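PDB 4Y7S: surface antigen protein 2 from Candida albicans, which binds haem as a secreted CFEM haemophore and exchanges it with other CFEM proteins, letting the fungus use iron from human haemoglobin during hyphal growth. Local coordinates for the interface of chains A and B. Residues are numbered along the deposited sequence; one frame, centred on the assembly and turned at random. Chains: chain A/B, Surface antigen protein 2.

The interface of chains A and B. Residues chain A 53, 91, 96; chain B 7-9, 87-88.
A:Trp91 reaches across to the N-terminal B:Pro7-B:Pro8 segment where two copies of the CFEM helical-basket protein meet. The protein forms homodimers; whether this contact, part of an interface without exact two-fold symmetry in a three-copy assembly, belongs to that dimer is not settled by the crystal structure. The polar link is made by the indole N-H at NE1, which donates to the backbone carbonyl O of B:Pro8 at 3.0 Å, a moderately bent bond (148° at the hydrogen). It meets a lone pair in the carbonyl plane, and the oxygen lies almost within the indole plane. With CG of A:Trp91 between its own backbone N and carbonyl carbon (chi1 57°), the turn about CB-CG (chi2 91°) points NE1 at B:Pro8. Along the ring edge, CZ2 of the six-membered ring meets B:Pro7 CB at 3.9 Å, and CH2 lies 3.5 Å from the carbonyl O of B:Ala87, the last residue of helix 72-87, so the indole rim is bordered by both the proline segment and that helix end. Within chain A, A:Val53 CG1 covers one indole face near its rim and probably helps to fix the ring's rotation. Apolar packing flanks the bond: the other branch of A:Val53, CG2, touches B:Pro7 CB at 3.8 Å. B:Val9 CG1 adds a looser contact to A:Trp91 CE2 at 4.1 Å, while A:Ile96 CG2 packs on the B:Pro8 ring, 3.9 Å from CB, the two side chains running past each other in opposite directions.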
loop_
_atom_site.group_PDB
_atom_site.type_symbol
_atom_site.label_atom_id
_atom_site.label_comp_id
_atom_site.label_asym_id
_atom_site.label_seq_id
_atom_site.Cartn_x
_atom_site.Cartn_y
_atom_site.Cartn_z
ATOM N N VAL A 53 3.518 -9.927 -5.017
ATOM C CA VAL A 53 4.512 -9.332 -5.922
ATOM C C VAL A 53 5.613 -10.292 -6.389
ATOM O O VAL A 53 6.430 -9.927 -7.229
ATOM C CB VAL A 53 5.192 -8.086 -5.268
ATOM C CG1 VAL A 53 4.131 -7.102 -4.805
ATOM C CG2 VAL A 53 6.138 -8.470 -4.108
ATOM N N TRP A 91 1.825 -1.709 -4.485
ATOM C CA TRP A 91 1.695 -0.706 -5.532
ATOM C C TRP A 91 0.925 -1.250 -6.748
ATOM O O TRP A 91 0.799 -2.452 -6.918
ATOM C CB TRP A 91 3.070 -0.217 -5.978
ATOM C CG TRP A 91 3.955 -1.333 -6.444
ATOM C CD1 TRP A 91 4.072 -1.802 -7.729
ATOM C CD2 TRP A 91 4.842 -2.123 -5.648
ATOM N NE1 TRP A 91 4.978 -2.835 -7.776
ATOM C CE2 TRP A 91 5.467 -3.051 -6.516
ATOM C CE3 TRP A 91 5.180 -2.134 -4.290
ATOM C CZ2 TRP A 91 6.404 -3.978 -6.067
ATOM C CZ3 TRP A 91 6.118 -3.071 -3.845
ATOM C CH2 TRP A 91 6.712 -3.981 -4.735
ATOM N N ILE A 96 0.377 -8.649 -8.942
ATOM C CA ILE A 96 1.358 -8.470 -10.003
ATOM C C ILE A 96 1.735 -9.813 -10.642
ATOM O O ILE A 96 2.403 -10.632 -10.022
ATOM C CB ILE A 96 2.607 -7.739 -9.461
ATOM C CG1 ILE A 96 2.147 -6.516 -8.658
ATOM C CG2 ILE A 96 3.517 -7.327 -10.608
ATOM C CD1 ILE A 96 3.239 -5.552 -8.247
ATOM N N PRO B 7 10.631 -7.989 -7.389
ATOM C CA PRO B 7 9.238 -7.551 -7.553
ATOM C C PRO B 7 9.094 -6.556 -8.704
ATOM O O PRO B 7 9.744 -5.516 -8.686
ATOM C CB PRO B 7 8.922 -6.898 -6.211
ATOM C CG PRO B 7 9.837 -7.608 -5.225
ATOM C CD PRO B 7 11.088 -7.894 -5.993
ATOM N N PRO B 8 8.229 -6.871 -9.690
ATOM C CA PRO B 8 8.094 -5.956 -10.818
ATOM C C PRO B 8 7.477 -4.652 -10.388
ATOM O O PRO B 8 6.603 -4.658 -9.525
ATOM C CB PRO B 8 7.173 -6.713 -11.783
ATOM C CG PRO B 8 7.300 -8.150 -11.393
ATOM C CD PRO B 8 7.510 -8.140 -9.923
ATOM N N VAL B 9 7.881 -3.565 -11.031
ATOM C CA VAL B 9 7.354 -2.237 -10.736
ATOM C C VAL B 9 6.906 -1.618 -12.040
ATOM O O VAL B 9 7.424 -1.994 -13.092
ATOM C CB VAL B 9 8.399 -1.338 -10.061
ATOM C CG1 VAL B 9 8.702 -1.860 -8.669
ATOM C CG2 VAL B 9 9.682 -1.261 -10.887
ATOM N N ALA B 87 10.287 -3.641 0.448
ATOM C CA ALA B 87 9.219 -4.276 -0.295
ATOM C C ALA B 87 9.548 -4.427 -1.789
ATOM O O ALA B 87 8.988 -5.301 -2.472
ATOM C CB ALA B 87 7.926 -3.496 -0.107
ATOM N N ALA B 88 10.430 -3.566 -2.288
ATOM C CA ALA B 88 10.880 -3.605 -3.682
ATOM C C ALA B 88 11.908 -4.713 -3.889
ATOM O O ALA B 88 12.312 -4.992 -5.025
ATOM C CB ALA B 88 11.475 -2.249 -4.109
#